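Local coordinates for peptidase M16 inactive domain family protein (PDB 3GWB) that is of unproven activity, though as a member of the M16 metallopeptidase family with a domain classed as inactive it may bind metal and have hydrolase activity, at residues A[34-47]-A[91-103]. Sequence-based numbering, arbitrary orientation.
Sequences PMFDLRLIFAAGSS and YKDMAVASLRSLS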
ATOM      1  N   PRO A  34     -17.487  19.827  -1.168  1.00 15.46           N
ATOM      2  CA  PRO A  34     -18.411  19.407  -2.228  1.00 13.61           C
ATOM      3  C   PRO A  34     -18.212  17.948  -2.638  1.00 10.94           C
ATOM      4  O   PRO A  34     -17.985  17.633  -3.808  1.00  9.11           O
ATOM      5  CB  PRO A  34     -18.086  20.380  -3.354  1.00 15.55           C
ATOM      6  CG  PRO A  34     -16.588  20.500  -3.230  1.00 12.05           C
ATOM      7  CD  PRO A  34     -16.404  20.666  -1.724  1.00 15.58           C
HETATM    8  N   MSE A  35     -18.303  17.055  -1.668  1.00 10.60           N
HETATM    9  CA  MSE A  35     -18.118  15.636  -1.932  1.00 11.03           C
HETATM   10  C   MSE A  35     -18.759  14.815  -0.835  1.00 11.19           C
HETATM   11  O   MSE A  35     -19.236  15.358   0.155  1.00 13.44           O
HETATM   12  CB  MSE A  35     -16.624  15.308  -2.033  1.00 13.99           C
HETATM   13  CG  MSE A  35     -15.746  15.962  -0.976  1.00 21.28           C
HETATM   14 SE   MSE A  35     -13.950  15.778  -1.312  1.00 28.06          SE
HETATM   15  CE  MSE A  35     -13.938  15.799  -3.126  1.00 26.24           C
ATOM     16  N   PHE A  36     -18.776  13.502  -1.009  1.00  9.37           N
ATOM     17  CA  PHE A  36     -19.365  12.648   0.008  1.00 12.23           C
ATOM     18  C   PHE A  36     -18.780  11.253  -0.077  1.00 12.55           C
ATOM     19  O   PHE A  36     -18.173  10.878  -1.091  1.00  9.65           O
ATOM     20  CB  PHE A  36     -20.893  12.597  -0.149  1.00 11.40           C
ATOM     21  CG  PHE A  36     -21.356  11.809  -1.342  1.00 13.64           C
ATOM     22  CD1 PHE A  36     -21.586  10.441  -1.240  1.00 12.27           C
ATOM     23  CD2 PHE A  36     -21.546  12.430  -2.567  1.00 13.34           C
ATOM     24  CE1 PHE A  36     -21.994   9.701  -2.351  1.00 14.65           C
ATOM     25  CE2 PHE A  36     -21.951  11.702  -3.689  1.00 15.08           C
ATOM     26  CZ  PHE A  36     -22.179  10.333  -3.577  1.00 15.43           C
ATOM     27  N   ASP A  37     -18.958  10.501   1.003  1.00 11.58           N
ATOM     28  CA  ASP A  37     -18.470   9.138   1.091  1.00 13.57           C
ATOM     29  C   ASP A  37     -19.641   8.199   1.320  1.00 14.11           C
ATOM     30  O   ASP A  37     -20.466   8.434   2.204  1.00 11.45           O
ATOM     31  CB  ASP A  37     -17.489   8.992   2.251  1.00 18.21           C
ATOM     32  CG  ASP A  37     -16.170   9.687   1.987  1.00 25.13           C
ATOM     33  OD1 ASP A  37     -15.251   9.560   2.822  1.00 30.22           O
ATOM     34  OD2 ASP A  37     -16.053  10.361   0.947  1.00 29.01           O
ATOM     35  N   LEU A  38     -19.707   7.156   0.498  1.00 12.19           N
ATOM     36  CA  LEU A  38     -20.736   6.129   0.603  1.00 11.81           C
ATOM     37  C   LEU A  38     -19.995   4.839   0.932  1.00 12.18           C
ATOM     38  O   LEU A  38     -19.044   4.466   0.244  1.00 11.97           O
ATOM     39  CB  LEU A  38     -21.490   5.980  -0.723  1.00 11.30           C
ATOM     40  CG  LEU A  38     -22.452   4.797  -0.879  1.00 10.93           C
ATOM     41  CD1 LEU A  38     -23.548   4.875   0.172  1.00  8.81           C
ATOM     42  CD2 LEU A  38     -23.058   4.817  -2.285  1.00  7.74           C
ATOM     43  N   ARG A  39     -20.425   4.158   1.984  1.00  9.13           N
ATOM     44  CA  ARG A  39     -19.775   2.923   2.385  1.00 10.35           C
ATOM     45  C   ARG A  39     -20.832   1.857   2.635  1.00  9.38           C
ATOM     46  O   ARG A  39     -21.833   2.105   3.307  1.00  9.57           O
ATOM     47  CB  ARG A  39     -18.944   3.175   3.648  1.00 13.01           C
ATOM     48  CG  ARG A  39     -18.027   2.038   4.085  1.00 14.15           C
ATOM     49  CD  ARG A  39     -17.236   2.472   5.318  1.00 16.84           C
ATOM     50  NE  ARG A  39     -16.368   1.427   5.865  1.00 15.32           N
ATOM     51  CZ  ARG A  39     -15.202   1.062   5.341  1.00 19.82           C
ATOM     52  NH1 ARG A  39     -14.746   1.654   4.244  1.00 16.66           N
ATOM     53  NH2 ARG A  39     -14.485   0.109   5.925  1.00 17.76           N
ATOM     54  N   LEU A  40     -20.613   0.683   2.057  1.00 10.98           N
ATOM     55  CA  LEU A  40     -21.529  -0.444   2.209  1.00  9.56           C
ATOM     56  C   LEU A  40     -20.804  -1.532   2.979  1.00  9.83           C
ATOM     57  O   LEU A  40     -19.723  -1.974   2.593  1.00 10.98           O
ATOM     58  CB  LEU A  40     -21.962  -0.982   0.841  1.00 11.89           C
ATOM     59  CG  LEU A  40     -23.117  -0.304   0.092  1.00 16.60           C
ATOM     60  CD1 LEU A  40     -22.966   1.208   0.102  1.00 17.56           C
ATOM     61  CD2 LEU A  40     -23.158  -0.841  -1.335  1.00 15.70           C
ATOM     62  N   ILE A  41     -21.399  -1.952   4.086  1.00  8.57           N
ATOM     63  CA  ILE A  41     -20.805  -2.992   4.900  1.00  8.89           C
ATOM     64  C   ILE A  41     -21.719  -4.205   4.856  1.00  8.96           C
ATOM     65  O   ILE A  41     -22.863  -4.128   5.297  1.00  6.92           O
ATOM     66  CB  ILE A  41     -20.644  -2.539   6.379  1.00  9.36           C
ATOM     67  CG1 ILE A  41     -19.774  -1.280   6.473  1.00 13.41           C
ATOM     68  CG2 ILE A  41     -19.970  -3.637   7.170  1.00 10.30           C
ATOM     69  CD1 ILE A  41     -20.409  -0.031   5.881  1.00 16.68           C
ATOM     70  N   PHE A  42     -21.223  -5.311   4.307  1.00  7.94           N
ATOM     71  CA  PHE A  42     -21.995  -6.547   4.205  1.00  7.30           C
ATOM     72  C   PHE A  42     -21.461  -7.568   5.197  1.00  7.70           C
ATOM     73  O   PHE A  42     -20.268  -7.589   5.485  1.00  9.51           O
ATOM     74  CB  PHE A  42     -21.858  -7.184   2.808  1.00  7.59           C
ATOM     75  CG  PHE A  42     -22.323  -6.311   1.676  1.00  7.84           C
ATOM     76  CD1 PHE A  42     -23.577  -6.486   1.128  1.00  5.39           C
ATOM     77  CD2 PHE A  42     -21.485  -5.326   1.147  1.00  8.49           C
ATOM     78  CE1 PHE A  42     -24.001  -5.703   0.065  1.00  7.03           C
ATOM     79  CE2 PHE A  42     -21.905  -4.534   0.079  1.00  7.97           C
ATOM     80  CZ  PHE A  42     -23.164  -4.723  -0.461  1.00  5.59           C
ATOM     81  N   ALA A  43     -22.348  -8.407   5.721  1.00  8.08           N
ATOM     82  CA  ALA A  43     -21.928  -9.489   6.606  1.00  9.87           C
ATOM     83  C   ALA A  43     -21.506 -10.575   5.612  1.00 10.59           C
ATOM     84  O   ALA A  43     -22.162 -11.619   5.484  1.00 11.46           O
ATOM     85  CB  ALA A  43     -23.096  -9.968   7.452  1.00  8.75           C
ATOM     86  N   ALA A  44     -20.420 -10.300   4.890  1.00 10.41           N
ATOM     87  CA  ALA A  44     -19.892 -11.204   3.868  1.00 10.17           C
ATOM     88  C   ALA A  44     -18.383 -11.436   3.982  1.00 12.17           C
ATOM     89  O   ALA A  44     -17.670 -11.463   2.975  1.00 11.73           O
ATOM     90  CB  ALA A  44     -20.217 -10.651   2.482  1.00 10.02           C
ATOM     91  N   GLY A  45     -17.897 -11.595   5.208  1.00 11.98           N
ATOM     92  CA  GLY A  45     -16.479 -11.844   5.413  1.00 10.39           C
ATOM     93  C   GLY A  45     -16.182 -13.328   5.344  1.00 11.96           C
ATOM     94  O   GLY A  45     -17.069 -14.128   5.067  1.00  8.99           O
ATOM     95  N   SER A  46     -14.935 -13.700   5.615  1.00 10.55           N
ATOM     96  CA  SER A  46     -14.523 -15.092   5.553  1.00 12.16           C
ATOM     97  C   SER A  46     -15.278 -16.004   6.516  1.00 12.13           C
ATOM     98  O   SER A  46     -15.336 -17.223   6.312  1.00 10.24           O
ATOM     99  CB  SER A  46     -13.011 -15.205   5.789  1.00 12.44           C
ATOM    100  OG  SER A  46     -12.640 -14.686   7.054  1.00 16.18           O
ATOM    101  N   SER A  47     -15.874 -15.422   7.551  1.00 13.77           N
ATOM    102  CA  SER A  47     -16.629 -16.209   8.520  1.00 15.10           C
ATOM    103  C   SER A  47     -17.846 -16.856   7.851  1.00 16.24           C
ATOM    104  O   SER A  47     -18.471 -17.756   8.412  1.00 17.63           O
ATOM    105  CB  SER A  47     -17.075 -15.332   9.703  1.00 15.74           C
ATOM    106  OG  SER A  47     -17.991 -14.319   9.308  1.00 16.18           O
ATOM    107  N   TYR A  91     -12.880  -9.073   5.088  1.00 14.92           N
ATOM    108  CA  TYR A  91     -12.201  -9.440   6.322  1.00 17.97           C
ATOM    109  C   TYR A  91     -12.825 -10.686   6.936  1.00 16.61           C
ATOM    110  O   TYR A  91     -13.363 -11.526   6.222  1.00 17.95           O
ATOM    111  CB  TYR A  91     -12.282  -8.251   7.280  1.00 22.72           C
ATOM    112  CG  TYR A  91     -11.864  -6.970   6.593  1.00 30.92           C
ATOM    113  CD1 TYR A  91     -10.524  -6.728   6.296  1.00 31.94           C
ATOM    114  CD2 TYR A  91     -12.813  -6.049   6.152  1.00 32.11           C
ATOM    115  CE1 TYR A  91     -10.134  -5.605   5.573  1.00 33.71           C
ATOM    116  CE2 TYR A  91     -12.437  -4.918   5.425  1.00 34.11           C
ATOM    117  CZ  TYR A  91     -11.096  -4.704   5.137  1.00 34.56           C
ATOM    118  OH  TYR A  91     -10.709  -3.602   4.411  1.00 39.04           O
ATOM    119  N   LYS A  92     -12.752 -10.801   8.258  1.00 16.88           N
ATOM    120  CA  LYS A  92     -13.301 -11.953   8.960  1.00 17.16           C
ATOM    121  C   LYS A  92     -14.819 -11.907   9.062  1.00 17.91           C
ATOM    122  O   LYS A  92     -15.494 -12.856   8.678  1.00 17.41           O
ATOM    123  CB  LYS A  92     -12.713 -12.046  10.374  1.00 17.10           C
ATOM    124  CG  LYS A  92     -11.223 -12.314  10.438  1.00 17.48           C
ATOM    125  CD  LYS A  92     -10.907 -13.746  10.097  1.00 17.42           C
ATOM    126  CE  LYS A  92      -9.462 -14.088  10.431  1.00 18.01           C
ATOM    127  NZ  LYS A  92      -9.210 -15.538  10.246  1.00 20.15           N
ATOM    128  N   ASP A  93     -15.365 -10.814   9.587  1.00 17.65           N
ATOM    129  CA  ASP A  93     -16.814 -10.740   9.724  1.00 20.81           C
ATOM    130  C   ASP A  93     -17.531  -9.755   8.808  1.00 19.20           C
ATOM    131  O   ASP A  93     -18.754  -9.685   8.815  1.00 22.14           O
ATOM    132  CB  ASP A  93     -17.209 -10.511  11.202  1.00 23.28           C
ATOM    133  CG  ASP A  93     -16.592  -9.266  11.800  1.00 26.05           C
ATOM    134  OD1 ASP A  93     -15.705  -8.664  11.158  1.00 26.08           O
ATOM    135  OD2 ASP A  93     -16.991  -8.890  12.929  1.00 26.43           O
HETATM  136  N   MSE A  94     -16.789  -9.005   8.002  1.00 17.01           N
HETATM  137  CA  MSE A  94     -17.421  -8.068   7.081  1.00 15.54           C
HETATM  138  C   MSE A  94     -16.679  -7.961   5.753  1.00 14.29           C
HETATM  139  O   MSE A  94     -15.536  -8.400   5.623  1.00 13.66           O
HETATM  140  CB  MSE A  94     -17.552  -6.667   7.711  1.00 17.72           C
HETATM  141  CG  MSE A  94     -16.249  -6.032   8.206  1.00 21.25           C
HETATM  142 SE   MSE A  94     -16.395  -4.250   8.592  1.00 23.64          SE
HETATM  143  CE  MSE A  94     -17.320  -4.283  10.116  1.00 20.35           C
ATOM    144  N   ALA A  95     -17.368  -7.402   4.767  1.00 12.39           N
ATOM    145  CA  ALA A  95     -16.823  -7.167   3.436  1.00 12.68           C
ATOM    146  C   ALA A  95     -17.348  -5.784   3.085  1.00 11.96           C
ATOM    147  O   ALA A  95     -18.494  -5.450   3.401  1.00 12.62           O
ATOM    148  CB  ALA A  95     -17.340  -8.205   2.441  1.00 12.10           C
ATOM    149  N   VAL A  96     -16.521  -4.978   2.434  1.00 10.61           N
ATOM    150  CA  VAL A  96     -16.935  -3.624   2.112  1.00 11.34           C
ATOM    151  C   VAL A  96     -16.762  -3.222   0.658  1.00 10.69           C
ATOM    152  O   VAL A  96     -15.951  -3.788  -0.079  1.00  8.75           O
ATOM    153  CB  VAL A  96     -16.160  -2.601   2.985  1.00 13.66           C
ATOM    154  CG1 VAL A  96     -16.187  -3.038   4.455  1.00 15.53           C
ATOM    155  CG2 VAL A  96     -14.721  -2.489   2.508  1.00 15.59           C
ATOM    156  N   ALA A  97     -17.571  -2.248   0.264  1.00  7.71           N
ATOM    157  CA  ALA A  97     -17.532  -1.659  -1.060  1.00  6.83           C
ATOM    158  C   ALA A  97     -17.786  -0.191  -0.740  1.00  7.48           C
ATOM    159  O   ALA A  97     -18.750   0.144  -0.035  1.00  5.49           O
ATOM    160  CB  ALA A  97     -18.618  -2.220  -1.937  1.00  7.34           C
ATOM    161  N   SER A  98     -16.916   0.681  -1.235  1.00  5.24           N
ATOM    162  CA  SER A  98     -17.042   2.103  -0.953  1.00 10.02           C
ATOM    163  C   SER A  98     -16.855   2.986  -2.175  1.00 12.10           C
ATOM    164  O   SER A  98     -16.232   2.591  -3.163  1.00 11.76           O
ATOM    165  CB  SER A  98     -16.029   2.521   0.122  1.00 10.44           C
ATOM    166  OG  SER A  98     -14.689   2.319  -0.306  1.00 12.68           O
ATOM    167  N   LEU A  99     -17.398   4.194  -2.087  1.00 12.67           N
ATOM    168  CA  LEU A  99     -17.308   5.169  -3.161  1.00 13.35           C
ATOM    169  C   LEU A  99     -17.152   6.576  -2.602  1.00 15.73           C
ATOM    170  O   LEU A  99     -17.926   6.999  -1.745  1.00 18.04           O
ATOM    171  CB  LEU A  99     -18.575   5.135  -4.016  1.00 13.41           C
ATOM    172  CG  LEU A  99     -18.653   6.169  -5.142  1.00 13.39           C
ATOM    173  CD1 LEU A  99     -17.843   5.675  -6.327  1.00 13.13           C
ATOM    174  CD2 LEU A  99     -20.098   6.375  -5.561  1.00 11.16           C
ATOM    175  N   ARG A 100     -16.134   7.289  -3.064  1.00 15.79           N
ATOM    176  CA  ARG A 100     -15.956   8.673  -2.659  1.00 15.26           C
ATOM    177  C   ARG A 100     -16.249   9.384  -3.971  1.00 15.00           C
ATOM    178  O   ARG A 100     -15.718   9.003  -5.012  1.00 11.04           O
ATOM    179  CB  ARG A 100     -14.527   8.951  -2.188  1.00 18.88           C
ATOM    180  CG  ARG A 100     -14.284  10.428  -1.901  1.00 24.87           C
ATOM    181  CD  ARG A 100     -13.147  10.688  -0.898  1.00 30.79           C
ATOM    182  NE  ARG A 100     -11.851  10.151  -1.318  1.00 35.54           N
ATOM    183  CZ  ARG A 100     -11.461   8.891  -1.134  1.00 38.27           C
ATOM    184  NH1 ARG A 100     -12.267   8.022  -0.533  1.00 38.97           N
ATOM    185  NH2 ARG A 100     -10.262   8.498  -1.549  1.00 39.57           N
ATOM    186  N   SER A 101     -17.101  10.400  -3.932  1.00 14.29           N
ATOM    187  CA  SER A 101     -17.480  11.092  -5.156  1.00 14.62           C
ATOM    188  C   SER A 101     -17.781  12.571  -4.953  1.00 17.06           C
ATOM    189  O   SER A 101     -18.147  12.996  -3.855  1.00 17.72           O
ATOM    190  CB  SER A 101     -18.713  10.392  -5.751  1.00 15.40           C
ATOM    191  OG  SER A 101     -19.340  11.147  -6.773  1.00 12.14           O
ATOM    192  N   LEU A 102     -17.602  13.353  -6.014  1.00 15.27           N
ATOM    193  CA  LEU A 102     -17.924  14.765  -5.957  1.00 16.04           C
ATOM    194  C   LEU A 102     -19.437  14.754  -5.752  1.00 16.09           C
ATOM    195  O   LEU A 102     -20.117  13.836  -6.221  1.00 13.22           O
ATOM    196  CB  LEU A 102     -17.572  15.447  -7.280  1.00 15.94           C
ATOM    197  CG  LEU A 102     -16.073  15.643  -7.534  1.00 18.87           C
ATOM    198  CD1 LEU A 102     -15.843  16.142  -8.950  1.00 19.27           C
ATOM    199  CD2 LEU A 102     -15.518  16.641  -6.525  1.00 20.40           C
ATOM    200  N   SER A 103     -19.961  15.763  -5.060  1.00 14.84           N
ATOM    201  CA  SER A 103     -21.391  15.830  -4.772  1.00 15.87           C
ATOM    202  C   SER A 103     -22.256  16.389  -5.900  1.00 15.84           C
ATOM    203  O   SER A 103     -23.466  16.159  -5.920  1.00 15.53           O
ATOM    204  CB  SER A 103     -21.628  16.636  -3.488  1.00 15.71           C
ATOM    205  OG  SER A 103     -21.173  17.971  -3.618  1.00 17.45           O
TER
HETATM  206  O   HOH W   1     -19.368 -12.121   7.925  1.00 30.05           O
HETATM  207  O   HOH W   2     -12.101 -16.642   8.630  1.00 17.77           O
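Phe36 and Ser101 form one of four hydrogen-bonded pairs that zip strands 35-42 and 95-102 together antiparallel, ending at Phe42 and Ala95, whose carbonyl O takes Phe42 N at 2.9 Å. The tight side carries Phe36, Leu38, Leu40 and Phe42 beside Ala95, Ala97, Leu99 and Ser101. With CG set between its backbone N and carbonyl carbon (chi1 72°), the Phe36 ring leans over the partner strand: CZ lies 4.1 Å from Ser101 CB, and Ser103 CA meets the ring edge. With an alanine in place of Phe36, Ser101 CB and Ser103 CA would probably lose their aromatic neighbour and a gap would open toward Leu201. Phe42 turns its edge to Ala95 O, 3.7 Å from CD2.

The other side is looser and partly solvent-facing. Asp37 OD2 rests against the aliphatic part of Arg100, 3.4 Å from Arg100 CG, and stays 4.7 Å from Arg100 NH1, while the extended Arg39 lays one guanidinium face over Val96 CG1.

Past the strand ends comes a buried turn region: Ser47 grips Lys92 O twice, through N at 2.8 Å and OG at 3.0 Å, and a water links Gly45 N to Ser47 OG.

Both strands are neighbours inside a mixed six-stranded sheet, 197-203 flanking 35-42 and 85-90 flanking 95-102; helix 105-120 covers Leu38, Leu40 and Phe42, and helix 365-377 touches Asp37, Arg39 and Ile41 on the opposite face.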